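Local coordinates for protein restriction endonuclease THAI (Thermoplasma acidophilum, PDB 3NDH) that acts as a restriction endonuclease of the PD-(D/E)XK superfamily, binding its specific DNA site with intercalation but without base flipping and probably cleaving it, at residues Trp130-Leu138 with Tyr150-Phe161. Numbering follows the deposited sequence.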
loop_
_atom_site.group_PDB
_atom_site.type_symbol
_atom_site.label_atom_id
_atom_site.label_comp_id
_atom_site.label_asym_id
_atom_site.label_seq_id
_atom_site.Cartn_x
_atom_site.Cartn_y
_atom_site.Cartn_z
ATOM N N TRP A 130 5.711 -9.562 22.494
ATOM C CA TRP A 130 6.467 -9.954 21.310
ATOM C C TRP A 130 7.925 -10.299 21.626
ATOM O O TRP A 130 8.567 -9.670 22.472
ATOM C CB TRP A 130 6.426 -8.823 20.271
ATOM C CG TRP A 130 7.120 -9.133 18.966
ATOM C CD1 TRP A 130 6.581 -9.746 17.885
ATOM C CD2 TRP A 130 8.471 -8.813 18.618
ATOM N NE1 TRP A 130 7.513 -9.850 16.891
ATOM C CE2 TRP A 130 8.682 -9.273 17.306
ATOM C CE3 TRP A 130 9.522 -8.186 19.288
ATOM C CZ2 TRP A 130 9.909 -9.132 16.651
ATOM C CZ3 TRP A 130 10.741 -8.051 18.642
ATOM C CH2 TRP A 130 10.920 -8.514 17.336
ATOM N N HIS A 131 8.451 -11.296 20.919
ATOM C CA HIS A 131 9.888 -11.471 20.805
ATOM C C HIS A 131 10.192 -11.922 19.389
ATOM O O HIS A 131 9.294 -12.405 18.703
ATOM C CB HIS A 131 10.430 -12.463 21.850
ATOM C CG HIS A 131 10.075 -13.891 21.580
ATOM N ND1 HIS A 131 10.947 -14.766 20.972
ATOM C CD2 HIS A 131 8.943 -14.595 21.824
ATOM C CE1 HIS A 131 10.371 -15.949 20.852
ATOM N NE2 HIS A 131 9.153 -15.871 21.356
ATOM N N PRO A 132 11.448 -11.774 18.950
ATOM C CA PRO A 132 11.793 -12.231 17.591
ATOM C C PRO A 132 11.648 -13.735 17.406
ATOM O O PRO A 132 12.083 -14.506 18.261
ATOM C CB PRO A 132 13.266 -11.830 17.433
ATOM C CG PRO A 132 13.512 -10.786 18.491
ATOM C CD PRO A 132 12.583 -11.116 19.620
ATOM N N ARG A 133 11.022 -14.138 16.303
ATOM C CA ARG A 133 10.839 -15.553 15.975
ATOM C C ARG A 133 11.293 -15.951 14.570
ATOM O O ARG A 133 11.584 -17.126 14.329
ATOM C CB ARG A 133 9.369 -15.938 16.136
ATOM C CG ARG A 133 8.886 -15.984 17.561
ATOM C CD ARG A 133 7.471 -16.571 17.601
ATOM N NE ARG A 133 6.479 -15.660 17.035
ATOM C CZ ARG A 133 5.197 -15.964 16.821
ATOM N NH1 ARG A 133 4.727 -17.176 17.107
ATOM N NH2 ARG A 133 4.376 -15.054 16.314
ATOM N N PHE A 134 11.343 -15.001 13.640
ATOM C CA PHE A 134 11.515 -15.335 12.233
ATOM C C PHE A 134 12.776 -14.757 11.602
ATOM O O PHE A 134 13.160 -13.610 11.846
ATOM C CB PHE A 134 10.275 -14.852 11.459
ATOM C CG PHE A 134 8.974 -15.256 12.093
ATOM C CD1 PHE A 134 8.680 -16.590 12.295
ATOM C CD2 PHE A 134 8.065 -14.312 12.528
ATOM C CE1 PHE A 134 7.482 -16.982 12.892
ATOM C CE2 PHE A 134 6.870 -14.698 13.139
ATOM C CZ PHE A 134 6.585 -16.020 13.323
ATOM N N ASP A 135 13.408 -15.567 10.761
ATOM C CA ASP A 135 14.487 -15.104 9.878
ATOM C C ASP A 135 14.042 -13.868 9.125
ATOM O O ASP A 135 12.900 -13.803 8.679
ATOM C CB ASP A 135 14.863 -16.200 8.870
ATOM C CG ASP A 135 15.604 -17.368 9.503
ATOM O OD1 ASP A 135 16.176 -17.206 10.607
ATOM O OD2 ASP A 135 15.603 -18.450 8.871
ATOM N N LEU A 136 14.950 -12.906 9.008
ATOM C CA LEU A 136 14.680 -11.614 8.400
ATOM C C LEU A 136 15.592 -11.398 7.198
ATOM O O LEU A 136 16.804 -11.614 7.276
ATOM C CB LEU A 136 14.918 -10.518 9.437
ATOM C CG LEU A 136 14.938 -9.054 9.012
ATOM C CD1 LEU A 136 13.600 -8.633 8.424
ATOM C CD2 LEU A 136 15.299 -8.175 10.203
ATOM N N ILE A 137 14.985 -11.007 6.070
ATOM C CA ILE A 137 15.707 -10.455 4.924
ATOM C C ILE A 137 15.406 -8.954 4.921
ATOM O O ILE A 137 14.261 -8.537 4.749
ATOM C CB ILE A 137 15.304 -11.076 3.578
ATOM C CG1 ILE A 137 15.644 -12.572 3.562
ATOM C CG2 ILE A 137 16.024 -10.353 2.411
ATOM C CD1 ILE A 137 15.117 -13.311 2.307
ATOM N N LEU A 138 16.437 -8.152 5.207
ATOM C CA LEU A 138 16.353 -6.708 5.281
ATOM C C LEU A 138 17.084 -6.089 4.101
ATOM O O LEU A 138 18.251 -6.331 3.922
ATOM C CB LEU A 138 16.968 -6.210 6.597
ATOM C CG LEU A 138 17.017 -4.691 6.792
ATOM C CD1 LEU A 138 15.655 -4.112 6.995
ATOM C CD2 LEU A 138 17.955 -4.337 7.963
ATOM N N TYR A 150 20.460 -7.978 3.642
ATOM C CA TYR A 150 20.940 -8.676 4.835
ATOM C C TYR A 150 20.048 -9.841 5.168
ATOM O O TYR A 150 18.823 -9.718 5.149
ATOM C CB TYR A 150 20.939 -7.720 6.028
ATOM C CG TYR A 150 21.913 -6.583 5.901
ATOM C CD1 TYR A 150 23.122 -6.614 6.576
ATOM C CD2 TYR A 150 21.639 -5.482 5.097
ATOM C CE1 TYR A 150 24.037 -5.586 6.453
ATOM C CE2 TYR A 150 22.557 -4.457 4.963
ATOM C CZ TYR A 150 23.737 -4.508 5.657
ATOM O OH TYR A 150 24.649 -3.480 5.534
ATOM N N TYR A 151 20.686 -10.971 5.481
ATOM C CA TYR A 151 20.028 -12.134 6.080
ATOM C C TYR A 151 20.381 -12.129 7.566
ATOM O O TYR A 151 21.532 -12.318 7.932
ATOM C CB TYR A 151 20.486 -13.449 5.419
ATOM C CG TYR A 151 20.206 -14.716 6.203
ATOM C CD1 TYR A 151 19.039 -14.877 6.951
ATOM C CD2 TYR A 151 21.122 -15.755 6.191
ATOM C CE1 TYR A 151 18.812 -16.036 7.677
ATOM C CE2 TYR A 151 20.899 -16.917 6.907
ATOM C CZ TYR A 151 19.730 -17.034 7.644
ATOM O OH TYR A 151 19.498 -18.198 8.374
ATOM N N ILE A 152 19.374 -11.865 8.391
ATOM C CA ILE A 152 19.536 -11.755 9.829
ATOM C C ILE A 152 18.781 -12.932 10.449
ATOM O O ILE A 152 17.559 -12.892 10.552
ATOM C CB ILE A 152 19.000 -10.401 10.344
ATOM C CG1 ILE A 152 19.678 -9.231 9.598
ATOM C CG2 ILE A 152 19.260 -10.297 11.832
ATOM C CD1 ILE A 152 19.140 -7.853 9.906
ATOM N N PRO A 153 19.504 -13.995 10.827
ATOM C CA PRO A 153 18.848 -15.165 11.406
ATOM C C PRO A 153 18.006 -14.832 12.638
ATOM O O PRO A 153 18.326 -13.912 13.388
ATOM C CB PRO A 153 20.013 -16.085 11.778
ATOM C CG PRO A 153 21.141 -15.659 10.909
ATOM C CD PRO A 153 20.955 -14.183 10.701
ATOM N N ASP A 154 16.936 -15.592 12.834
ATOM C CA ASP A 154 16.140 -15.485 14.052
ATOM C C ASP A 154 17.002 -15.518 15.330
ATOM O O ASP A 154 16.755 -14.768 16.267
ATOM C CB ASP A 154 15.031 -16.552 14.122
ATOM C CG ASP A 154 15.513 -17.986 13.910
ATOM O OD1 ASP A 154 16.708 -18.270 13.785
ATOM O OD2 ASP A 154 14.612 -18.862 13.823
ATOM N N TYR A 155 18.022 -16.357 15.359
ATOM C CA TYR A 155 18.838 -16.484 16.580
ATOM C C TYR A 155 19.706 -15.246 16.846
ATOM O O TYR A 155 20.014 -14.930 18.000
ATOM C CB TYR A 155 19.669 -17.782 16.582
ATOM C CG TYR A 155 20.493 -18.062 15.346
ATOM C CD1 TYR A 155 21.745 -17.487 15.171
ATOM C CD2 TYR A 155 20.043 -18.928 14.366
ATOM C CE1 TYR A 155 22.506 -17.755 14.056
ATOM C CE2 TYR A 155 20.797 -19.192 13.240
ATOM C CZ TYR A 155 22.027 -18.600 13.088
ATOM O OH TYR A 155 22.777 -18.869 11.967
ATOM N N VAL A 156 20.081 -14.523 15.801
ATOM C CA VAL A 156 20.764 -13.234 15.991
ATOM C C VAL A 156 19.834 -12.205 16.653
ATOM O O VAL A 156 20.199 -11.535 17.628
ATOM C CB VAL A 156 21.319 -12.687 14.663
ATOM C CG1 VAL A 156 21.732 -11.216 14.835
ATOM C CG2 VAL A 156 22.503 -13.540 14.199
ATOM N N GLN A 157 18.619 -12.099 16.132
ATOM C CA GLN A 157 17.625 -11.201 16.710
ATOM C C GLN A 157 17.337 -11.564 18.161
ATOM O O GLN A 157 17.269 -10.691 19.042
ATOM C CB GLN A 157 16.337 -11.258 15.902
ATOM C CG GLN A 157 16.481 -10.837 14.444
ATOM C CD GLN A 157 15.285 -11.251 13.665
ATOM O OE1 GLN A 157 14.170 -10.788 13.947
ATOM N NE2 GLN A 157 15.490 -12.098 12.640
ATOM N N GLN A 158 17.186 -12.859 18.419
ATOM C CA GLN A 158 16.898 -13.339 19.773
ATOM C C GLN A 158 18.043 -13.034 20.738
ATOM O O GLN A 158 17.811 -12.594 21.862
ATOM C CB GLN A 158 16.578 -14.838 19.737
ATOM C CG GLN A 158 15.202 -15.125 19.127
ATOM C CD GLN A 158 15.017 -16.548 18.629
ATOM O OE1 GLN A 158 15.970 -17.339 18.546
ATOM N NE2 GLN A 158 13.774 -16.885 18.281
ATOM N N ARG A 159 19.273 -13.234 20.279
ATOM C CA ARG A 159 20.452 -12.906 21.075
ATOM C C ARG A 159 20.376 -11.459 21.547
ATOM O O ARG A 159 20.403 -11.180 22.738
ATOM C CB ARG A 159 21.720 -13.128 20.240
ATOM C CG ARG A 159 23.024 -12.730 20.931
ATOM C CD ARG A 159 24.227 -12.981 20.020
ATOM N NE ARG A 159 24.318 -14.400 19.662
ATOM C CZ ARG A 159 24.388 -14.899 18.430
ATOM N NH1 ARG A 159 24.419 -14.101 17.358
ATOM N NH2 ARG A 159 24.434 -16.220 18.270
ATOM N N ILE A 160 20.267 -10.542 20.600
ATOM C CA ILE A 160 20.231 -9.101 20.932
ATOM C C ILE A 160 19.045 -8.753 21.858
ATOM O O ILE A 160 19.206 -8.037 22.845
ATOM C CB ILE A 160 20.204 -8.215 19.654
ATOM C CG1 ILE A 160 21.467 -8.448 18.809
ATOM C CG2 ILE A 160 20.009 -6.722 19.987
ATOM C CD1 ILE A 160 22.791 -8.343 19.568
ATOM N N PHE A 161 17.873 -9.306 21.556
ATOM C CA PHE A 161 16.672 -9.106 22.366
ATOM C C PHE A 161 16.876 -9.593 23.794
ATOM O O PHE A 161 16.485 -8.920 24.755
ATOM C CB PHE A 161 15.493 -9.837 21.712
ATOM C CG PHE A 161 14.163 -9.592 22.383
ATOM C CD1 PHE A 161 13.356 -8.540 21.967
ATOM C CD2 PHE A 161 13.722 -10.401 23.426
ATOM C CE1 PHE A 161 12.138 -8.296 22.568
ATOM C CE2 PHE A 161 12.496 -10.158 24.029
ATOM C CZ PHE A 161 11.704 -9.095 23.590
HETATM O O HOH W 1 12.290 -18.561 16.592
HETATM O O HOH W 2 11.953 -11.141 12.514
HETATM O O HOH W 3 18.198 -19.150 10.909
HETATM O O HOH W 4 17.264 -20.029 7.186
#
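Leu136 and Ile152 form a hydrogen-bonded antiparallel pair, their N-H groups meeting the opposite carbonyls; Leu138 and Tyr150 repeat the pattern, with Ile137 and Tyr151 as the non-hydrogen-bonded pair between. Beyond this hairpin, side chains of helix 154-161 take over the bonding and grip the backbone of the incoming loop. Gln157 NE2 donates to Phe134 O (2.9 Å), bent to 147° at the hydrogen, and water 2 joins that oxygen to Gln157 OE1. From the next residue, in the conformer described, Gln158 NE2 gives Pro132 O a bond of 2.9 Å, near the amide plane of Gln158. At the first turn of the helix, Asp135 OD1 accepts Asp154 N at 2.9 Å and 169°, nearly end-on to its C-O bond. Asp135 also reaches Tyr151 OH through waters 3 and 4, while that hydroxyl bonds directly to Asp18.

Apolar contacts close the far end. With CG anti to the backbone N (chi1 -174°), Phe161 offers one ring face to Pro132 CD, 3.8 Å from the centroid, and to His131 CB, at 4.2 Å. Cutting the side chain back to an alanine is likely to strip Pro132 and His131 of the ring face they rest on. On the sheet, Leu136 CD2 meets Ile152 CD1 at 3.9 Å.

The hairpin lies between strands 97-105 and 199-204 of the mixed sheet, and helix 166-169 brings Tyr169 edge-to-face with Phe161.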